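Local coordinates for phosphoglycerol transferase GacH (Streptococcus pyogenes MGAS5005, PDB 6DGM), which probably transfers glycerol phosphate onto streptococcal rhamnose polysaccharide, this chain being its sulfatase-like domain, at residues S61-V64 against I68-I71; E93-T96 against P101-N104. All blocks are in the same frame, centred on the assembly; numbering follows the deposited sequence.

Both contacts lie in the alkaline phosphatase-like, sulfatase-type domain of GacH. They follow one another along the chain. Interaction 1 ends on helix 66-74. The chain then runs through strand 77-81 of the central mixed sheet and into helix 89-98, where interaction 2 begins. The two centres are about 28 Å apart, and the nearest atoms about 16 Å. Interaction 1 is a surface salt bridge, far from the annotated sites. Interaction 2 is buried, its centre about 9 Å from that of the chain, and joins helix 89-98, which carries the manganese ligand Thr-89, to the loop after it. One contact thus belongs to the periphery of the domain, the other to its interior.

Interaction 1: residues S61-V64 against I68-I71; sequences SHDV and IKAI
The backbone is extended at Asp-63 and helical at Lys-69, and the two CA atoms stand 9.5 Å apart. The long Lys-69 chain covers most of that gap, and the short Asp-63 side chain covers the rest. They reach for each other from opposite directions and meet in a salt bridge, with Lys-69 NZ 2.7 Å from Asp-63 OD1. The ammonium group meets OD1 from above the carboxylate plane, 43° out of it. With CG turned anti to the backbone N (chi1 -172°), Asp-63 sends its carboxylate out toward the helix. The lysine chain bends at chi3 and chi4 to bring NZ over it. Asp-63 OD1 also accepts a hydrogen bond from Leu-65 N. This oxygen is therefore gripped twice, which should hold the carboxylate in place. Asp-51 offers Lys-69 a second, long and weak ion pair. At the other end of the segment, Ser-61 OG lies at the edge of the His-62 ring, in its plane, and bonds ND1 at 2.9 Å; Glu-219 O and Val-221 N also bond this hydroxyl. Behind the salt bridge, Val-64, Ile-68 and Ile-71 pack on helix 229-257. The bond from Leu-65 N to Asp-63 OD1 is that of an Asx turn. The arrangement is a strand-to-helix connection at the domain surface: the Asx turn leads into helix 66-74, and the salt bridge ties the loop to its first turn.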
loop_
_atom_site.group_PDB
_atom_site.type_symbol
_atom_site.label_atom_id
_atom_site.label_comp_id
_atom_site.label_asym_id
_atom_site.label_seq_id
_atom_site.Cartn_x
_atom_site.Cartn_y
_atom_site.Cartn_z
ATOM N N SER A 61 26.009 -9.061 6.178
ATOM C CA SER A 61 27.087 -8.672 7.081
ATOM C C SER A 61 26.668 -7.559 8.034
ATOM O O SER A 61 27.247 -7.423 9.118
ATOM C CB SER A 61 28.298 -8.200 6.267
ATOM O OG SER A 61 27.899 -7.175 5.361
ATOM N N HIS A 62 25.694 -6.743 7.635
ATOM C CA HIS A 62 25.227 -5.631 8.438
ATOM C C HIS A 62 23.716 -5.542 8.315
ATOM O O HIS A 62 23.128 -5.980 7.327
ATOM C CB HIS A 62 25.798 -4.292 7.944
ATOM C CG HIS A 62 27.285 -4.198 8.029
ATOM N ND1 HIS A 62 28.125 -4.906 7.198
ATOM C CD2 HIS A 62 28.085 -3.476 8.848
ATOM C CE1 HIS A 62 29.380 -4.628 7.507
ATOM N NE2 HIS A 62 29.382 -3.765 8.505
ATOM N N ASP A 63 23.091 -4.958 9.326
ATOM C CA ASP A 63 21.682 -4.612 9.233
ATOM C C ASP A 63 21.545 -3.485 8.221
ATOM O O ASP A 63 22.205 -2.447 8.352
ATOM C CB ASP A 63 21.204 -4.158 10.607
ATOM C CG ASP A 63 19.714 -3.952 10.677
ATOM O OD1 ASP A 63 19.020 -4.018 9.638
ATOM O OD2 ASP A 63 19.223 -3.729 11.797
ATOM N N VAL A 64 20.715 -3.691 7.194
ATOM C CA VAL A 64 20.549 -2.685 6.146
ATOM C C VAL A 64 19.240 -1.926 6.270
ATOM O O VAL A 64 18.983 -1.020 5.470
ATOM C CB VAL A 64 20.726 -3.273 4.728
ATOM C CG1 VAL A 64 22.155 -3.805 4.576
ATOM C CG2 VAL A 64 19.690 -4.351 4.434
ATOM N N ILE A 68 14.551 1.861 9.469
ATOM C CA ILE A 68 13.174 1.442 9.236
ATOM C C ILE A 68 12.714 0.494 10.330
ATOM O O ILE A 68 11.558 0.561 10.776
ATOM C CB ILE A 68 13.024 0.888 7.810
ATOM C CG1 ILE A 68 13.013 2.063 6.815
ATOM C CG2 ILE A 68 11.723 0.076 7.684
ATOM C CD1 ILE A 68 13.107 1.661 5.357
ATOM N N LYS A 69 13.612 -0.342 10.850
ATOM C CA LYS A 69 13.221 -1.200 11.960
ATOM C C LYS A 69 12.894 -0.376 13.194
ATOM O O LYS A 69 11.947 -0.691 13.926
ATOM C CB LYS A 69 14.295 -2.230 12.263
ATOM C CG LYS A 69 14.371 -3.320 11.193
ATOM C CD LYS A 69 14.957 -4.604 11.750
ATOM C CE LYS A 69 16.464 -4.550 11.845
ATOM N NZ LYS A 69 17.096 -5.465 10.839
ATOM N N ALA A 70 13.650 0.698 13.426
ATOM C CA ALA A 70 13.372 1.565 14.559
ATOM C C ALA A 70 12.042 2.286 14.379
ATOM O O ALA A 70 11.303 2.492 15.349
ATOM C CB ALA A 70 14.500 2.573 14.712
ATOM N N ILE A 71 11.741 2.708 13.155
ATOM C CA ILE A 71 10.442 3.315 12.884
ATOM C C ILE A 71 9.328 2.318 13.178
ATOM O O ILE A 71 8.344 2.639 13.857
ATOM C CB ILE A 71 10.389 3.842 11.438
ATOM C CG1 ILE A 71 11.349 5.018 11.276
ATOM C CG2 ILE A 71 8.952 4.230 11.084
ATOM C CD1 ILE A 71 11.788 5.247 9.841
#

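Interaction 2: residues E93-T96 against P101-N104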
loop_
_atom_site.group_PDB
_atom_site.type_symbol
_atom_site.label_atom_id
_atom_site.label_comp_id
_atom_site.label_asym_id
_atom_site.label_seq_id
_atom_site.Cartn_x
_atom_site.Cartn_y
_atom_site.Cartn_z
ATOM N N GLU A 93 -0.837 -1.606 -5.393
ATOM C CA GLU A 93 -1.229 -0.205 -5.440
ATOM C C GLU A 93 -2.746 -0.050 -5.505
ATOM O O GLU A 93 -3.339 0.701 -4.717
ATOM C CB GLU A 93 -0.574 0.406 -6.673
ATOM C CG GLU A 93 -0.640 1.923 -6.788
ATOM C CD GLU A 93 -0.116 2.356 -8.140
ATOM O OE1 GLU A 93 0.797 1.676 -8.652
ATOM O OE2 GLU A 93 -0.643 3.334 -8.713
ATOM N N PHE A 94 -3.392 -0.757 -6.437
ATOM C CA PHE A 94 -4.848 -0.723 -6.559
ATOM C C PHE A 94 -5.522 -1.067 -5.237
ATOM O O PHE A 94 -6.499 -0.426 -4.828
ATOM C CB PHE A 94 -5.283 -1.738 -7.631
ATOM C CG PHE A 94 -6.773 -1.968 -7.710
ATOM C CD1 PHE A 94 -7.405 -2.877 -6.862
ATOM C CD2 PHE A 94 -7.538 -1.310 -8.656
ATOM C CE1 PHE A 94 -8.781 -3.120 -6.944
ATOM C CE2 PHE A 94 -8.920 -1.551 -8.756
ATOM C CZ PHE A 94 -9.543 -2.438 -7.884
ATOM N N GLN A 95 -5.017 -2.089 -4.559
ATOM C CA GLN A 95 -5.628 -2.528 -3.310
ATOM C C GLN A 95 -5.475 -1.477 -2.216
ATOM O O GLN A 95 -6.404 -1.268 -1.412
ATOM C CB GLN A 95 -5.010 -3.857 -2.887
ATOM C CG GLN A 95 -5.347 -4.999 -3.829
ATOM C CD GLN A 95 -4.686 -6.262 -3.431
ATOM O OE1 GLN A 95 -5.201 -6.993 -2.596
ATOM N NE2 GLN A 95 -3.512 -6.529 -4.000
ATOM N N THR A 96 -4.336 -0.775 -2.171
ATOM C CA THR A 96 -4.225 0.280 -1.162
ATOM C C THR A 96 -5.258 1.376 -1.404
ATOM O O THR A 96 -5.853 1.907 -0.454
ATOM C CB THR A 96 -2.817 0.888 -1.110
ATOM O OG1 THR A 96 -2.570 1.723 -2.254
ATOM C CG2 THR A 96 -1.746 -0.189 -0.993
ATOM N N PRO A 101 -9.781 -6.399 -1.957
ATOM C CA PRO A 101 -8.671 -7.362 -2.045
ATOM C C PRO A 101 -8.632 -8.135 -3.352
ATOM O O PRO A 101 -9.642 -8.646 -3.854
ATOM C CB PRO A 101 -8.894 -8.302 -0.854
ATOM C CG PRO A 101 -10.358 -8.167 -0.540
ATOM C CD PRO A 101 -10.757 -6.775 -0.914
ATOM N N PHE A 102 -7.413 -8.275 -3.868
ATOM C CA PHE A 102 -7.166 -9.095 -5.051
ATOM C C PHE A 102 -7.627 -10.525 -4.834
ATOM O O PHE A 102 -8.113 -11.171 -5.766
ATOM C CB PHE A 102 -5.660 -9.051 -5.333
ATOM C CG PHE A 102 -5.255 -9.453 -6.727
ATOM C CD1 PHE A 102 -6.177 -9.769 -7.707
ATOM C CD2 PHE A 102 -3.913 -9.472 -7.055
ATOM C CE1 PHE A 102 -5.764 -10.109 -8.986
ATOM C CE2 PHE A 102 -3.498 -9.813 -8.328
ATOM C CZ PHE A 102 -4.419 -10.129 -9.290
ATOM N N TYR A 103 -7.499 -11.036 -3.610
ATOM C CA TYR A 103 -7.831 -12.428 -3.354
ATOM C C TYR A 103 -9.312 -12.736 -3.540
ATOM O O TYR A 103 -9.659 -13.921 -3.598
ATOM C CB TYR A 103 -7.344 -12.878 -1.968
ATOM C CG TYR A 103 -7.888 -12.154 -0.772
ATOM C CD1 TYR A 103 -9.234 -12.260 -0.413
ATOM C CD2 TYR A 103 -7.054 -11.402 0.052
ATOM C CE1 TYR A 103 -9.734 -11.605 0.681
ATOM C CE2 TYR A 103 -7.543 -10.756 1.153
ATOM C CZ TYR A 103 -8.894 -10.858 1.472
ATOM O OH TYR A 103 -9.409 -10.205 2.571
ATOM N N ASN A 104 -10.170 -11.719 -3.642
ATOM C CA ASN A 104 -11.587 -11.938 -3.909
ATOM C C ASN A 104 -11.942 -11.847 -5.384
ATOM O O ASN A 104 -13.066 -12.201 -5.757
ATOM C CB ASN A 104 -12.457 -10.967 -3.119
ATOM C CG ASN A 104 -12.599 -11.374 -1.675
ATOM O OD1 ASN A 104 -12.377 -12.543 -1.322
ATOM N ND2 ASN A 104 -13.007 -10.421 -0.828
HETATM O O HOH W 1 -5.212 -9.705 -2.022
#
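The amide of Gln-95 runs obliquely past Phe-102, its plane 76° from that of the ring. Its CD and OE1 each lie 3.5 Å from Phe-102 CB. One face of the Tyr-103 ring carries Pro-101 CB, 3.4 Å above the ring plane, over its centre. Gln-95 OE1 is the polar link. Phe-102 N donates to it at 2.9 Å, and the N-H points almost straight at the oxygen (178°). The donor sits well above the carbonyl plane, 67° out of it. A water also donates to OE1 at 2.8 Å and accepts from Tyr-103 N, so two successive backbone N-H groups are tied to one amide oxygen, one directly and the next through the water. Gln-95 NE2 bonds Asp-83 OD2 and Asn-91 O, which should fix the rotation of the amide. A bond from Asn-104 N to Pro-101 O closes the 3-10 turn. The contact anchors the loop after helix 89-98. The Gln-95 side chain lies about 12 Å from the manganese ion, and that of Phe-102 about 11 Å from sn-glycerol-1-phosphate. The same helix reaches the manganese and glycerol phosphate site of this sulfatase-type domain through Thr-89, a manganese ligand, and Glu-93, paired with Arg-148.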